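Long-range contacts in amine Dehydrogenase (Pseudomonas putida, PDB 1JMX), which binds two haems c and, as part of a quinohemoprotein amine dehydrogenase, probably passes on the electrons released by amine oxidation: residues Val365-Val371 with Glu394-Lys400; Lys388-Phe393 with Gly441-Gly447; Asn460-Val466 with Glu478-Thr484. One frame throughout, in Å; residues are numbered along the deposited sequence.

Contact 1 of 3, residues Val365-Val371 with Glu394-Lys400; sequences VEEVKVV and EAEAWGK. With NI (nickel (II) ion), chain D.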
# COMPACT_ATOMS: atom_id res chain seq x y z
N VAL A 365 -24.17 31.77 -8.09
CA VAL A 365 -23.55 30.62 -7.45
C VAL A 365 -23.55 30.85 -5.95
O VAL A 365 -23.10 31.90 -5.45
CB VAL A 365 -22.11 30.36 -7.96
CG1 VAL A 365 -21.57 29.10 -7.33
CG2 VAL A 365 -22.10 30.22 -9.48
N GLU A 366 -24.07 29.87 -5.23
CA GLU A 366 -24.20 29.90 -3.78
C GLU A 366 -23.12 29.11 -3.03
O GLU A 366 -22.51 29.62 -2.09
CB GLU A 366 -25.57 29.31 -3.46
CG GLU A 366 -26.15 29.66 -2.13
CD GLU A 366 -27.58 29.16 -2.03
OE1 GLU A 366 -27.78 27.91 -2.09
OE2 GLU A 366 -28.50 30.01 -1.92
N GLU A 367 -22.89 27.88 -3.46
CA GLU A 367 -21.94 26.99 -2.82
C GLU A 367 -20.98 26.36 -3.83
O GLU A 367 -21.36 26.09 -4.97
CB GLU A 367 -22.75 25.92 -2.07
CG GLU A 367 -22.14 24.54 -1.97
CD GLU A 367 -21.10 24.42 -0.89
OE1 GLU A 367 -20.66 25.45 -0.34
OE2 GLU A 367 -20.71 23.28 -0.58
N VAL A 368 -19.73 26.14 -3.42
CA VAL A 368 -18.73 25.54 -4.30
C VAL A 368 -18.08 24.32 -3.66
O VAL A 368 -17.68 24.37 -2.49
CB VAL A 368 -17.63 26.54 -4.67
CG1 VAL A 368 -16.63 25.90 -5.62
CG2 VAL A 368 -18.23 27.77 -5.29
N LYS A 369 -17.97 23.24 -4.43
CA LYS A 369 -17.36 22.00 -3.96
C LYS A 369 -16.17 21.61 -4.84
O LYS A 369 -16.28 21.60 -6.06
CB LYS A 369 -18.37 20.85 -3.96
CG LYS A 369 -19.57 21.08 -3.07
CD LYS A 369 -20.53 19.92 -3.14
CE LYS A 369 -21.83 20.25 -2.46
NZ LYS A 369 -21.61 20.72 -1.06
N VAL A 370 -15.04 21.31 -4.21
CA VAL A 370 -13.86 20.89 -4.94
C VAL A 370 -13.98 19.38 -5.19
O VAL A 370 -14.26 18.61 -4.28
CB VAL A 370 -12.55 21.19 -4.17
CG1 VAL A 370 -11.36 20.56 -4.89
CG2 VAL A 370 -12.36 22.68 -4.05
N VAL A 371 -13.79 19.00 -6.45
CA VAL A 371 -13.88 17.61 -6.87
C VAL A 371 -12.55 17.17 -7.49
O VAL A 371 -12.05 17.81 -8.42
CB VAL A 371 -15.00 17.45 -7.91
CG1 VAL A 371 -14.98 16.08 -8.53
CG2 VAL A 371 -16.35 17.72 -7.26
N GLU A 394 -11.46 20.12 -10.00
CA GLU A 394 -12.52 20.83 -10.68
C GLU A 394 -13.36 21.52 -9.59
O GLU A 394 -13.42 21.05 -8.45
CB GLU A 394 -13.36 19.82 -11.46
CG GLU A 394 -14.03 20.37 -12.67
CD GLU A 394 -13.13 20.44 -13.89
OE1 GLU A 394 -12.73 19.38 -14.40
OE2 GLU A 394 -12.87 21.56 -14.36
N ALA A 395 -13.92 22.69 -9.90
CA ALA A 395 -14.75 23.41 -8.93
C ALA A 395 -16.21 23.25 -9.31
O ALA A 395 -16.65 23.76 -10.34
CB ALA A 395 -14.37 24.88 -8.89
N GLU A 396 -16.94 22.49 -8.51
CA GLU A 396 -18.36 22.22 -8.73
C GLU A 396 -19.28 23.26 -8.09
O GLU A 396 -19.36 23.37 -6.88
CB GLU A 396 -18.69 20.83 -8.22
CG GLU A 396 -20.13 20.43 -8.32
CD GLU A 396 -20.40 19.18 -7.54
OE1 GLU A 396 -20.23 19.21 -6.30
OE2 GLU A 396 -20.75 18.15 -8.15
N ALA A 397 -20.00 23.99 -8.94
CA ALA A 397 -20.91 25.05 -8.51
C ALA A 397 -22.32 24.59 -8.18
O ALA A 397 -22.88 23.74 -8.87
CB ALA A 397 -20.95 26.15 -9.55
N TRP A 398 -22.89 25.18 -7.14
CA TRP A 398 -24.25 24.89 -6.69
C TRP A 398 -25.01 26.17 -6.41
O TRP A 398 -24.48 27.13 -5.87
CB TRP A 398 -24.25 24.05 -5.41
CG TRP A 398 -23.71 22.69 -5.59
CD1 TRP A 398 -22.40 22.34 -5.70
CD2 TRP A 398 -24.46 21.48 -5.70
NE1 TRP A 398 -22.28 20.99 -5.88
CE2 TRP A 398 -23.54 20.43 -5.88
CE3 TRP A 398 -25.84 21.17 -5.66
CZ2 TRP A 398 -23.93 19.09 -6.03
CZ3 TRP A 398 -26.23 19.84 -5.81
CH2 TRP A 398 -25.28 18.82 -5.99
N GLY A 399 -26.30 26.13 -6.72
CA GLY A 399 -27.15 27.28 -6.48
C GLY A 399 -28.52 26.77 -6.08
O GLY A 399 -28.64 25.68 -5.52
N LYS A 400 -29.54 27.55 -6.36
CA LYS A 400 -30.90 27.15 -6.03
C LYS A 400 -31.79 27.49 -7.19
O LYS A 400 -31.61 28.51 -7.85
CB LYS A 400 -31.39 27.86 -4.76
CG LYS A 400 -30.84 27.28 -3.47
CD LYS A 400 -31.63 27.76 -2.29
CE LYS A 400 -31.26 27.00 -1.01
NZ LYS A 400 -29.85 27.23 -0.58
NI NI D . -19.28 25.95 0.91
O HOH W 1 -27.47 25.50 -3.12
O HOH W 2 -17.67 26.36 2.17
O HOH W 3 -19.34 28.08 0.32

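Contact 2 of 3, residues Lys388-Phe393 with Gly441-Gly447; sequences KVQGRF and GVFVPGG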
# COMPACT_ATOMS: atom_id res chain seq x y z
N LYS A 388 5.40 10.92 -11.48
CA LYS A 388 4.70 11.77 -10.53
C LYS A 388 3.20 11.54 -10.72
O LYS A 388 2.75 11.29 -11.83
CB LYS A 388 5.00 13.25 -10.77
CG LYS A 388 6.46 13.62 -10.73
CD LYS A 388 6.63 15.12 -10.81
CE LYS A 388 8.09 15.52 -10.75
NZ LYS A 388 8.24 17.00 -10.56
N VAL A 389 2.45 11.56 -9.63
CA VAL A 389 1.01 11.39 -9.68
C VAL A 389 0.41 12.75 -9.33
O VAL A 389 0.55 13.24 -8.20
CB VAL A 389 0.51 10.30 -8.70
CG1 VAL A 389 -1.01 10.28 -8.64
CG2 VAL A 389 1.04 8.93 -9.12
N GLN A 390 -0.19 13.38 -10.33
CA GLN A 390 -0.80 14.70 -10.19
C GLN A 390 -2.12 14.72 -9.45
O GLN A 390 -2.86 13.73 -9.39
CB GLN A 390 -1.09 15.30 -11.56
CG GLN A 390 0.07 15.48 -12.50
CD GLN A 390 -0.40 15.83 -13.90
OE1 GLN A 390 -1.54 15.58 -14.27
NE2 GLN A 390 0.49 16.42 -14.69
N GLY A 391 -2.42 15.89 -8.89
CA GLY A 391 -3.70 16.11 -8.25
C GLY A 391 -4.42 16.88 -9.36
O GLY A 391 -3.84 17.78 -9.97
N ARG A 392 -5.63 16.46 -9.72
CA ARG A 392 -6.37 17.16 -10.77
C ARG A 392 -7.72 17.52 -10.21
O ARG A 392 -8.47 16.65 -9.77
CB ARG A 392 -6.50 16.28 -12.01
CG ARG A 392 -5.18 16.08 -12.72
CD ARG A 392 -5.36 15.20 -13.92
NE ARG A 392 -4.28 15.41 -14.87
CZ ARG A 392 -4.35 16.25 -15.89
NH1 ARG A 392 -5.45 16.95 -16.11
NH2 ARG A 392 -3.30 16.40 -16.68
N PHE A 393 -8.04 18.81 -10.23
CA PHE A 393 -9.27 19.26 -9.62
C PHE A 393 -10.22 20.04 -10.48
O PHE A 393 -9.85 20.60 -11.51
CB PHE A 393 -8.96 20.06 -8.36
CG PHE A 393 -7.98 19.38 -7.45
CD1 PHE A 393 -6.62 19.64 -7.56
CD2 PHE A 393 -8.42 18.46 -6.51
CE1 PHE A 393 -5.70 18.99 -6.74
CE2 PHE A 393 -7.51 17.80 -5.69
CZ PHE A 393 -6.15 18.07 -5.80
N GLY A 441 -5.74 24.07 -12.42
CA GLY A 441 -6.23 23.14 -11.42
C GLY A 441 -5.48 21.82 -11.36
O GLY A 441 -5.96 20.84 -10.80
N VAL A 442 -4.30 21.80 -11.97
CA VAL A 442 -3.45 20.62 -11.99
C VAL A 442 -2.29 20.86 -11.05
O VAL A 442 -1.55 21.84 -11.20
CB VAL A 442 -2.89 20.36 -13.41
CG1 VAL A 442 -1.81 19.30 -13.37
CG2 VAL A 442 -3.99 19.91 -14.33
N PHE A 443 -2.16 20.01 -10.03
CA PHE A 443 -1.06 20.10 -9.08
C PHE A 443 0.04 19.12 -9.47
O PHE A 443 -0.19 17.92 -9.58
CB PHE A 443 -1.54 19.79 -7.66
CG PHE A 443 -0.47 19.98 -6.61
CD1 PHE A 443 -0.27 21.22 -6.02
CD2 PHE A 443 0.35 18.92 -6.24
CE1 PHE A 443 0.73 21.41 -5.06
CE2 PHE A 443 1.35 19.10 -5.28
CZ PHE A 443 1.54 20.35 -4.69
N VAL A 444 1.24 19.64 -9.71
CA VAL A 444 2.40 18.84 -10.08
C VAL A 444 3.29 18.70 -8.85
O VAL A 444 3.93 19.66 -8.43
CB VAL A 444 3.20 19.50 -11.25
CG1 VAL A 444 4.48 18.72 -11.53
CG2 VAL A 444 2.33 19.57 -12.51
N PRO A 445 3.32 17.50 -8.23
CA PRO A 445 4.14 17.25 -7.04
C PRO A 445 5.64 17.34 -7.30
O PRO A 445 6.09 17.31 -8.45
CB PRO A 445 3.71 15.84 -6.62
CG PRO A 445 3.32 15.21 -7.90
CD PRO A 445 2.55 16.29 -8.60
N GLY A 446 6.41 17.49 -6.22
CA GLY A 446 7.85 17.59 -6.35
C GLY A 446 8.52 16.29 -6.76
O GLY A 446 7.87 15.24 -6.88
N GLY A 447 9.83 16.36 -6.98
CA GLY A 447 10.61 15.19 -7.35
C GLY A 447 10.81 14.23 -6.18
O GLY A 447 10.79 14.63 -5.02

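Contact 3 of 3, residues Asn460-Val466 with Glu478-Thr484; sequences NAGNLKV and EGHMIVT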
# COMPACT_ATOMS: atom_id res chain seq x y z
N ASN A 460 9.48 15.55 -0.62
CA ASN A 460 8.64 16.68 -0.99
C ASN A 460 7.17 16.31 -0.85
O ASN A 460 6.36 16.50 -1.76
CB ASN A 460 9.00 17.12 -2.41
CG ASN A 460 10.44 17.58 -2.52
OD1 ASN A 460 10.93 18.31 -1.67
ND2 ASN A 460 11.13 17.13 -3.56
N ALA A 461 6.84 15.74 0.31
CA ALA A 461 5.49 15.33 0.65
C ALA A 461 4.82 16.51 1.37
O ALA A 461 5.49 17.43 1.82
CB ALA A 461 5.53 14.10 1.55
N GLY A 462 3.49 16.48 1.46
CA GLY A 462 2.77 17.55 2.12
C GLY A 462 1.30 17.28 2.39
O GLY A 462 0.68 16.43 1.75
N ASN A 463 0.76 17.99 3.37
CA ASN A 463 -0.64 17.88 3.75
C ASN A 463 -1.22 19.23 3.32
O ASN A 463 -1.04 20.25 3.99
CB ASN A 463 -0.75 17.69 5.27
CG ASN A 463 -2.07 17.11 5.69
OD1 ASN A 463 -2.98 16.98 4.88
ND2 ASN A 463 -2.19 16.76 6.96
N LEU A 464 -1.89 19.22 2.17
CA LEU A 464 -2.43 20.44 1.58
C LEU A 464 -3.95 20.65 1.50
O LEU A 464 -4.74 19.71 1.45
CB LEU A 464 -1.84 20.62 0.18
CG LEU A 464 -0.31 20.65 0.07
CD1 LEU A 464 0.09 20.83 -1.39
CD2 LEU A 464 0.27 21.77 0.93
N LYS A 465 -4.32 21.92 1.47
CA LYS A 465 -5.70 22.35 1.37
C LYS A 465 -5.81 22.97 -0.01
O LYS A 465 -5.06 23.88 -0.35
CB LYS A 465 -6.01 23.39 2.46
CG LYS A 465 -7.49 23.59 2.71
CD LYS A 465 -7.77 24.16 4.10
CE LYS A 465 -7.10 25.53 4.30
NZ LYS A 465 -7.60 26.21 5.55
N VAL A 466 -6.68 22.40 -0.83
CA VAL A 466 -6.88 22.87 -2.20
C VAL A 466 -8.01 23.89 -2.27
O VAL A 466 -9.17 23.55 -2.08
CB VAL A 466 -7.19 21.67 -3.12
CG1 VAL A 466 -7.54 22.13 -4.52
CG2 VAL A 466 -5.99 20.72 -3.15
N GLU A 478 -13.30 24.35 -0.97
CA GLU A 478 -12.13 23.74 -0.35
C GLU A 478 -12.02 22.22 -0.49
O GLU A 478 -12.99 21.49 -0.29
CB GLU A 478 -12.11 24.10 1.13
CG GLU A 478 -10.93 24.92 1.53
CD GLU A 478 -11.10 25.55 2.89
OE1 GLU A 478 -11.53 24.84 3.84
OE2 GLU A 478 -10.81 26.77 3.02
N GLY A 479 -10.81 21.76 -0.78
CA GLY A 479 -10.55 20.34 -0.93
C GLY A 479 -9.35 19.95 -0.09
O GLY A 479 -8.68 20.81 0.47
N HIS A 480 -9.10 18.65 0.01
CA HIS A 480 -7.99 18.14 0.79
C HIS A 480 -7.14 17.21 -0.06
O HIS A 480 -7.64 16.22 -0.60
CB HIS A 480 -8.50 17.38 2.02
CG HIS A 480 -7.42 16.95 2.97
ND1 HIS A 480 -7.64 16.07 4.00
CD2 HIS A 480 -6.11 17.30 3.05
CE1 HIS A 480 -6.53 15.89 4.68
NE2 HIS A 480 -5.58 16.63 4.12
N MET A 481 -5.86 17.53 -0.16
CA MET A 481 -4.93 16.73 -0.92
C MET A 481 -3.68 16.40 -0.11
O MET A 481 -3.15 17.25 0.60
CB MET A 481 -4.52 17.45 -2.21
CG MET A 481 -3.46 16.72 -3.02
SD MET A 481 -2.81 17.64 -4.41
CE MET A 481 -2.11 19.06 -3.59
N ILE A 482 -3.24 15.16 -0.20
CA ILE A 482 -2.02 14.71 0.47
C ILE A 482 -1.05 14.27 -0.62
O ILE A 482 -1.41 13.49 -1.50
CB ILE A 482 -2.29 13.54 1.45
CG1 ILE A 482 -3.03 14.05 2.69
CG2 ILE A 482 -0.99 12.88 1.86
CD1 ILE A 482 -3.47 12.95 3.60
N VAL A 483 0.15 14.84 -0.60
CA VAL A 483 1.19 14.49 -1.55
C VAL A 483 2.10 13.53 -0.81
O VAL A 483 2.68 13.91 0.21
CB VAL A 483 2.01 15.71 -1.99
CG1 VAL A 483 3.02 15.31 -3.04
CG2 VAL A 483 1.11 16.81 -2.51
N THR A 484 2.14 12.28 -1.25
CA THR A 484 2.99 11.28 -0.61
C THR A 484 4.03 10.59 -1.46
O THR A 484 4.32 10.99 -2.59
CB THR A 484 2.22 10.16 0.10
OG1 THR A 484 0.98 9.88 -0.58
CG2 THR A 484 2.03 10.54 1.51

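Contact 1 of 3, residues Val365-Val371 with Glu394-Lys400
W398 O is gripped by two successive amides: E366 N at 2.8 Å lies in the carbonyl plane, whereas E367 N at 3.0 Å is tilted 29° from it. The strands then pair antiparallel as far as V371 and E394. On the face shared by E367, K369, E396 and W398, the K369 chain crosses the indole and sets CE over the W398 five-membered ring, 3.8 Å from its centroid, a CH-pi contact. A bend at the last torsion (chi4 -54°) brings K369 NZ to E367 OE2, a 2.8 Å salt bridge on the anti lone pair of that oxygen; E367 OE1 binds nickel at 1.9 Å. W398 NE1 donates in its ring plane to E396 OE1, 2.7 Å away, but from above the carboxylate; E396 OE2 is held by R408. Replacing W398 by an alanine would probably leave E396 OE1 without its indole donor and K369 CE without the ring it lies over. Beside the bulge, K400 NZ reaches E366 OE1 at 2.7 Å, a salt bridge, and water 1 links that oxygen to G399 O. On the other face V365 CG1 meets A397 CB. E366 and E367 facing W398 together are a classic beta bulge, at one end of an antiparallel strand pair.

Contact 2 of 3, residues Lys388-Phe393 with Gly441-Gly447
G391 and F443 form an antiparallel hydrogen-bonded pair: F443 N donates to G391 O at 2.8 Å, and G391 N returns a bond to F443 O at 3.1 Å in the carbonyl plane, on a lone pair. R392 and V442 follow as a non-hydrogen-bonded pair, and F393 N then reaches G441 O at 3.0 Å. The regular pairing is short, and beyond G391 towards K388 side chains take over. Two glycine positions leave no room for a CB. On G391 it would run into F393 CE1, whereas G441 has a positive phi (93°), where a CB would collide with the carbonyl oxygen of the residue before it.

K388 lies fully extended along P445 and G446, its CB near P445 CG, and K388 NZ donates a hydrogen bond to P445 O (3.0 Å), in the carbonyl plane. P445 CG also rests against V389 O (3.4 Å). On the R392 face, V442 sets one methyl against each of two polar groups. V442 CG1 meets the amide of Q390 at CD, and V442 CG2 stands over one face of the R392 guanidinium, 3.7 Å from NH1. Q390 CG, anti to the carbonyl carbon (chi1 -58°), carries the amide back beside R392, where OE1 takes weak bonds from both NE and NH2. R392 NH1 is held by L191 O. On the opposite face the F393 ring meets F443 CB with its edge, at CE1 (4.3 Å). G446 O is buried without a polar partner.

Strand 442-445 lies between strand 391-400 and strand 435-437, where the backbone of V444 bonds to K436; F393 leans on V370 and P372 of strand 367-378, and V389 and R392 touch strand 269-280 of the neighbouring barrel.

Contact 3 of 3, residues Asn460-Val466 with Glu478-Thr484
V466 and G479 pair close to the turn end of a beta hairpin, strands 462-470 and 476-484, whose antiparallel bonds run on to G462 and V483. Both pairs set a valine against a glycine: V466 CB sits beside the bare G479, 4.0 Å from G479 O, and V483 CB is 3.8 Å from G462 N. Between them L464 and M481 lie side by side and point the same way. With M481 CG anti to the backbone N (chi1 176°) and the chain turned at its last torsion, the methyl M481 CE folds back onto L464 CD1 at 3.6 Å. The shoulder left at M481 CB is filled by V466 CG2, 3.7 Å away. L464 CD1 also touches V483 CG2, continuing the row of apolar side chains, and L464 rests on V418 of strand 406-420. The other face is mixed: I482 packs on an apolar side chain of another protein chain, beside N463, H480 and K465. K465 crosses E478, CD on CD at 3.8 Å, their charged ends beyond salt-bridge range. F421 stacks on the H480 ring and F374 meets it edge-to-face. The H480 ring lies nearly coplanar with the N463 amide, and H480 NE2 donates to N463 OD1 at 2.7 Å, almost straight (173°).

How the contacts relate
All three contacts belong to one mixed sheet of domain IV. Contacts 1 and 2 share strand 391-400, joined at its two ends to different partners, and meet where V370 CG1 packs on F393 CD2. Contact 3 is the most buried; contact 1 is the most surface-bound, with its exposed charges, water and nickel, and contact 2 stands between, mixing glycines, a proline and polar side chains. The F443 ring of contact 2 wedges against L464, M481 and V483 of contact 3, forming a common apolar core, while V370 CG2 of contact 1 touches the backbone at E478 and G479. Of the three, only contact 1 is bridged by a salt bridge.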